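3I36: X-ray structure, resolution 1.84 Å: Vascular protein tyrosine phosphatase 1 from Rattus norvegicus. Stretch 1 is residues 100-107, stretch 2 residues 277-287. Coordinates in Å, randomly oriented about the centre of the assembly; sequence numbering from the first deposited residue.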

ATOM      1  N   ILE A 100      -3.490  15.102  -2.069  1.00 10.86           N
ATOM      2  CA  ILE A 100      -4.170  13.848  -1.839  1.00 10.88           C
ATOM      3  C   ILE A 100      -3.437  13.157  -0.712  1.00 11.23           C
ATOM      4  O   ILE A 100      -2.215  13.300  -0.555  1.00 12.53           O
ATOM      5  CB  ILE A 100      -4.184  12.964  -3.093  1.00  9.69           C
ATOM      6  CG1 ILE A 100      -4.977  11.669  -2.819  1.00 12.89           C
ATOM      7  CG2 ILE A 100      -2.743  12.686  -3.536  1.00 10.40           C
ATOM      8  CD1 ILE A 100      -5.477  10.974  -4.087  1.00 11.50           C
ATOM      9  N   ASN A 101      -4.186  12.436   0.103  1.00 10.90           N
ATOM     10  CA  ASN A 101      -3.580  11.742   1.206  1.00  8.56           C
ATOM     11  C   ASN A 101      -2.913  10.490   0.670  1.00 11.21           C
ATOM     12  O   ASN A 101      -3.531   9.429   0.587  1.00 10.32           O
ATOM     13  CB  ASN A 101      -4.603  11.380   2.263  1.00  9.70           C
ATOM     14  CG  ASN A 101      -3.940  10.912   3.531  1.00 12.83           C
ATOM     15  OD1 ASN A 101      -3.075  10.031   3.492  1.00 13.73           O
ATOM     16  ND2 ASN A 101      -4.308  11.514   4.658  1.00 10.90           N
ATOM     17  N   ALA A 102      -1.661  10.654   0.266  1.00  8.59           N
ATOM     18  CA  ALA A 102      -0.906   9.605  -0.403  1.00  9.59           C
ATOM     19  C   ALA A 102       0.554   9.989  -0.361  1.00  6.74           C
ATOM     20  O   ALA A 102       0.903  11.173  -0.418  1.00 11.05           O
ATOM     21  CB  ALA A 102      -1.361   9.454  -1.861  1.00  7.56           C
ATOM     22  N   ASN A 103       1.417   8.986  -0.272  1.00 11.22           N
ATOM     23  CA  ASN A 103       2.848   9.231  -0.334  1.00  7.96           C
ATOM     24  C   ASN A 103       3.484   8.202  -1.231  1.00  6.46           C
ATOM     25  O   ASN A 103       3.042   7.055  -1.275  1.00  8.07           O
ATOM     26  CB  ASN A 103       3.486   9.078   1.044  1.00  8.76           C
ATOM     27  CG  ASN A 103       2.996  10.108   2.011  1.00 10.41           C
ATOM     28  OD1 ASN A 103       3.541  11.216   2.103  1.00 15.43           O
ATOM     29  ND2 ASN A 103       1.962   9.756   2.741  1.00  6.41           N
ATOM     30  N   TYR A 104       4.543   8.616  -1.914  1.00  9.54           N
ATOM     31  CA  TYR A 104       5.376   7.676  -2.635  1.00  9.65           C
ATOM     32  C   TYR A 104       6.104   6.857  -1.601  1.00 14.39           C
ATOM     33  O   TYR A 104       6.676   7.402  -0.670  1.00 14.61           O
ATOM     34  CB  TYR A 104       6.396   8.411  -3.477  1.00 10.85           C
ATOM     35  CG  TYR A 104       5.767   9.269  -4.524  1.00 12.66           C
ATOM     36  CD1 TYR A 104       5.260   8.716  -5.692  1.00 17.89           C
ATOM     37  CD2 TYR A 104       5.681  10.642  -4.350  1.00 18.83           C
ATOM     38  CE1 TYR A 104       4.674   9.523  -6.665  1.00 19.70           C
ATOM     39  CE2 TYR A 104       5.112  11.444  -5.303  1.00 24.83           C
ATOM     40  CZ  TYR A 104       4.612  10.885  -6.460  1.00 24.21           C
ATOM     41  OH  TYR A 104       4.037  11.709  -7.397  1.00 24.70           O
ATOM     42  N   MET A 105       6.093   5.546  -1.776  1.00 11.75           N
ATOM     43  CA  MET A 105       6.806   4.670  -0.872  1.00 10.61           C
ATOM     44  C   MET A 105       7.828   3.934  -1.703  1.00 12.44           C
ATOM     45  O   MET A 105       7.503   3.387  -2.764  1.00 13.31           O
ATOM     46  CB  MET A 105       5.843   3.677  -0.221  1.00 11.93           C
ATOM     47  CG  MET A 105       4.536   4.313   0.199  1.00 12.15           C
ATOM     48  SD  MET A 105       4.742   5.501   1.539  1.00 18.62           S
ATOM     49  CE  MET A 105       5.733   4.444   2.600  1.00 17.97           C
ATOM     50  N   PRO A 106       9.073   3.921  -1.231  1.00 17.47           N
ATOM     51  CA  PRO A 106      10.050   3.158  -1.992  1.00 17.25           C
ATOM     52  C   PRO A 106       9.687   1.686  -2.011  1.00 15.74           C
ATOM     53  O   PRO A 106       9.112   1.103  -1.065  1.00 11.68           O
ATOM     54  CB  PRO A 106      11.356   3.386  -1.216  1.00 11.15           C
ATOM     55  CG  PRO A 106      11.106   4.703  -0.478  1.00 11.19           C
ATOM     56  CD  PRO A 106       9.678   4.600  -0.072  1.00 13.42           C
ATOM     57  N   GLY A 107      10.040   1.074  -3.126  1.00 15.96           N
ATOM     58  CA  GLY A 107      10.023  -0.359  -3.200  1.00 11.28           C
ATOM     59  C   GLY A 107      11.463  -0.805  -3.235  1.00 13.84           C
ATOM     60  O   GLY A 107      12.398  -0.035  -2.991  1.00 15.15           O
ATOM     61  N   TYR A 277      11.293   0.979   8.620  1.00 11.52           N
ATOM     62  CA  TYR A 277      11.882   2.282   8.899  1.00 12.60           C
ATOM     63  C   TYR A 277      11.726   3.206   7.693  1.00 12.75           C
ATOM     64  O   TYR A 277      11.225   4.338   7.792  1.00  9.77           O
ATOM     65  CB  TYR A 277      13.355   2.112   9.221  1.00 12.95           C
ATOM     66  CG  TYR A 277      13.977   3.358   9.776  1.00 13.83           C
ATOM     67  CD1 TYR A 277      14.281   3.455  11.129  1.00 15.18           C
ATOM     68  CD2 TYR A 277      14.273   4.437   8.949  1.00 13.31           C
ATOM     69  CE1 TYR A 277      14.854   4.597  11.646  1.00 15.03           C
ATOM     70  CE2 TYR A 277      14.848   5.587   9.462  1.00 18.44           C
ATOM     71  CZ  TYR A 277      15.134   5.654  10.812  1.00 16.28           C
ATOM     72  OH  TYR A 277      15.696   6.791  11.333  1.00 16.12           O
ATOM     73  N   ASP A 278      12.162   2.711   6.550  1.00 11.14           N
ATOM     74  CA  ASP A 278      12.024   3.438   5.301  1.00 11.48           C
ATOM     75  C   ASP A 278      10.560   3.815   5.034  1.00 11.53           C
ATOM     76  O   ASP A 278      10.253   4.954   4.701  1.00 11.51           O
ATOM     77  CB  ASP A 278      12.547   2.570   4.168  1.00 14.98           C
ATOM     78  CG  ASP A 278      12.625   3.312   2.863  1.00 16.65           C
ATOM     79  OD1 ASP A 278      12.972   4.510   2.863  1.00 14.02           O
ATOM     80  OD2 ASP A 278      12.364   2.669   1.838  1.00 13.65           O
ATOM     81  N   LEU A 279       9.656   2.861   5.185  1.00 12.95           N
ATOM     82  CA  LEU A 279       8.242   3.169   5.002  1.00 13.37           C
ATOM     83  C   LEU A 279       7.810   4.297   5.920  1.00 13.03           C
ATOM     84  O   LEU A 279       7.145   5.234   5.482  1.00 11.78           O
ATOM     85  CB  LEU A 279       7.373   1.935   5.218  1.00  9.22           C
ATOM     86  CG  LEU A 279       7.659   0.794   4.235  1.00  9.78           C
ATOM     87  CD1 LEU A 279       6.695  -0.348   4.525  1.00 10.65           C
ATOM     88  CD2 LEU A 279       7.538   1.270   2.791  1.00  9.81           C
ATOM     89  N   ARG A 280       8.197   4.215   7.189  1.00 10.58           N
ATOM     90  CA  ARG A 280       7.830   5.251   8.152  1.00 10.06           C
ATOM     91  C   ARG A 280       8.407   6.621   7.808  1.00 12.94           C
ATOM     92  O   ARG A 280       7.836   7.640   8.182  1.00 14.96           O
ATOM     93  CB  ARG A 280       8.297   4.884   9.552  1.00 12.71           C
ATOM     94  CG  ARG A 280       7.591   3.687  10.141  1.00 13.38           C
ATOM     95  CD  ARG A 280       6.174   4.018  10.586  1.00 12.01           C
ATOM     96  NE  ARG A 280       5.594   2.782  11.074  1.00 13.96           N
ATOM     97  CZ  ARG A 280       5.804   2.296  12.288  1.00 14.89           C
ATOM     98  NH1 ARG A 280       6.540   2.979  13.162  1.00 12.71           N
ATOM     99  NH2 ARG A 280       5.274   1.123  12.629  1.00 14.58           N
ATOM    100  N   MET A 281       9.537   6.644   7.118  1.00 12.22           N
ATOM    101  CA  MET A 281      10.116   7.902   6.670  1.00 13.63           C
ATOM    102  C   MET A 281       9.318   8.478   5.512  1.00 12.44           C
ATOM    103  O   MET A 281       9.585   9.595   5.061  1.00 13.20           O
ATOM    104  CB  MET A 281      11.576   7.709   6.252  1.00 10.15           C
ATOM    105  CG  MET A 281      12.514   7.485   7.413  1.00 11.36           C
ATOM    106  SD  MET A 281      12.501   8.919   8.493  1.00 16.31           S
ATOM    107  CE  MET A 281      13.020  10.203   7.351  1.00 17.17           C
ATOM    108  N   HIS A 282       8.346   7.719   5.013  1.00 15.68           N
ATOM    109  CA  HIS A 282       7.555   8.185   3.872  1.00 11.26           C
ATOM    110  C   HIS A 282       6.086   8.412   4.180  1.00  9.89           C
ATOM    111  O   HIS A 282       5.411   9.164   3.493  1.00 12.06           O
ATOM    112  CB  HIS A 282       7.722   7.235   2.696  1.00 12.28           C
ATOM    113  CG  HIS A 282       9.069   7.333   2.070  1.00 12.56           C
ATOM    114  ND1 HIS A 282      10.163   6.650   2.550  1.00 13.38           N
ATOM    115  CD2 HIS A 282       9.517   8.094   1.043  1.00 17.04           C
ATOM    116  CE1 HIS A 282      11.221   6.958   1.825  1.00 16.07           C
ATOM    117  NE2 HIS A 282      10.858   7.832   0.907  1.00 14.84           N
ATOM    118  N   ARG A 283       5.589   7.756   5.212  1.00 10.66           N
ATOM    119  CA  ARG A 283       4.188   7.900   5.555  1.00 10.75           C
ATOM    120  C   ARG A 283       4.089   7.404   6.972  1.00 14.07           C
ATOM    121  O   ARG A 283       4.786   6.468   7.343  1.00 10.72           O
ATOM    122  CB  ARG A 283       3.343   7.022   4.640  1.00 12.70           C
ATOM    123  CG  ARG A 283       1.835   7.172   4.793  1.00 10.20           C
ATOM    124  CD  ARG A 283       1.153   6.540   3.574  1.00  8.56           C
ATOM    125  NE  ARG A 283      -0.302   6.456   3.707  1.00 11.01           N
ATOM    126  CZ  ARG A 283      -1.133   7.477   3.499  1.00 15.12           C
ATOM    127  NH1 ARG A 283      -0.657   8.670   3.159  1.00 10.01           N
ATOM    128  NH2 ARG A 283      -2.437   7.297   3.630  1.00 12.13           N
ATOM    129  N   PRO A 284       3.244   8.043   7.777  1.00 13.20           N
ATOM    130  CA  PRO A 284       3.111   7.618   9.163  1.00 10.73           C
ATOM    131  C   PRO A 284       2.569   6.212   9.241  1.00 10.30           C
ATOM    132  O   PRO A 284       1.868   5.745   8.330  1.00 10.80           O
ATOM    133  CB  PRO A 284       2.046   8.583   9.717  1.00 16.92           C
ATOM    134  CG  PRO A 284       1.334   9.095   8.508  1.00 22.13           C
ATOM    135  CD  PRO A 284       2.430   9.236   7.499  1.00 18.07           C
ATOM    136  N   LEU A 285       2.921   5.539  10.331  1.00 11.52           N
ATOM    137  CA  LEU A 285       2.219   4.346  10.776  1.00 12.92           C
ATOM    138  C   LEU A 285       2.355   3.138   9.863  1.00 13.85           C
ATOM    139  O   LEU A 285       1.683   2.138  10.075  1.00 12.88           O
ATOM    140  CB  LEU A 285       0.736   4.676  10.959  1.00  9.29           C
ATOM    141  CG  LEU A 285       0.463   5.672  12.076  1.00 11.03           C
ATOM    142  CD1 LEU A 285      -0.970   6.127  12.037  1.00 13.24           C
ATOM    143  CD2 LEU A 285       0.812   5.043  13.437  1.00 14.05           C
ATOM    144  N   MET A 286       3.193   3.227   8.837  1.00 14.24           N
ATOM    145  CA  MET A 286       3.327   2.109   7.910  1.00 12.66           C
ATOM    146  C   MET A 286       3.663   0.866   8.710  1.00 13.41           C
ATOM    147  O   MET A 286       4.626   0.872   9.478  1.00  9.80           O
ATOM    148  CB  MET A 286       4.409   2.389   6.873  1.00  9.84           C
ATOM    149  CG  MET A 286       4.175   3.681   6.096  1.00 10.23           C
ATOM    150  SD  MET A 286       2.520   3.723   5.377  1.00 12.78           S
ATOM    151  CE  MET A 286       2.646   2.357   4.256  1.00 11.37           C
ATOM    152  N   VAL A 287       2.853  -0.179   8.539  1.00 11.38           N
ATOM    153  CA  VAL A 287       2.899  -1.361   9.395  1.00 10.99           C
ATOM    154  C   VAL A 287       2.496  -0.882  10.778  1.00 10.19           C
ATOM    155  O   VAL A 287       3.320  -0.534  11.628  1.00 11.09           O
ATOM    156  CB  VAL A 287       4.283  -2.065   9.394  1.00 10.08           C
ATOM    157  CG1 VAL A 287       4.212  -3.394  10.169  1.00  9.22           C
ATOM    158  CG2 VAL A 287       4.723  -2.326   7.961  1.00 10.62           C
TER

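Three residues carry most of the contact between the two stretches: Arg 283, Met 105 and His 282, covered by the opposing stretch over 86, 85 and 77 Å² of a total of 484 Å² summed over both sides. Pro 106 follows closely with 72 Å². The chain approaches most closely where Asn 103 lies near Arg 283 (CA to CA 6.2 Å) and Met 105 near His 282 (CA to CA 6.0 Å).

Arg 283 supplies the polar end. Its CA-to-CB bond points toward stretch 1, and chi1, chi2 and chi3 are all t, so the chain is extended and carries the guanidinium to the corner at Asn 101. There NH1 and NH2 of Arg 283 each donate a hydrogen bond to OD1 of Asn 101, both 2.8 Å long with N-H...O angles of 140°. A single carbonyl oxygen thus sits at the edge of the guanidinium, near its plane, shared by two donors; the equal angles reflect this forked arrangement. The CA-to-CB bond of Asn 101 runs sideways to stretch 2, but the end of its side chain, with chi1 t, comes nearer. Its ND2, like NE and NH2 of Arg 283, is also hydrogen-bonded elsewhere in the structure, which helps these polar groups to be accommodated in a buried site. The CA-to-CB bond of Asn 103 points toward stretch 2, and its side chain packs beside His 282 and Arg 283.

Met 105 forms the apolar centre. With chi1, chi2 and chi3 all m, its side chain folds round so that its end comes nearer stretch 2 although its CA-to-CB bond runs sideways. The terminal methyl CE lies 3.7 Å from CD2 of Leu 279, 3.4 Å from CB of His 282 and 3.9 Å from CG of Met 286, while SD is 3.7 Å from CB of Arg 283. A long, unbranched and flexible side chain suits this place, since one methyl reaches three residues of stretch 2. CE also comes within 3.3 Å of O of Leu 279, an oxygen that already accepts backbone hydrogen bonds from N of His 282 (2.8 Å) and N of Arg 283 (3.0 Å).

The CA-to-CB bond of His 282 points toward stretch 1, and its ring is held by its own stretch: ND1 donates a nearly linear hydrogen bond to O of Asp 278 (2.7 Å, 176°). This anchor helps fix the imidazole for Pro 106, whose ring covers one face. CD of Pro 106 lies 3.3 Å from the centroid of the His 282 ring and 8° off its normal, a CH-pi contact, and CG of Pro 106 is 3.2 Å from CE1 of His 282. The compact proline ring offers its carbons to the flat aromatic surface. In the same ring, CB of Pro 106 lies 3.3 Å from OD2 of Asp 278, which finds a hydrogen-bonding partner elsewhere in the structure.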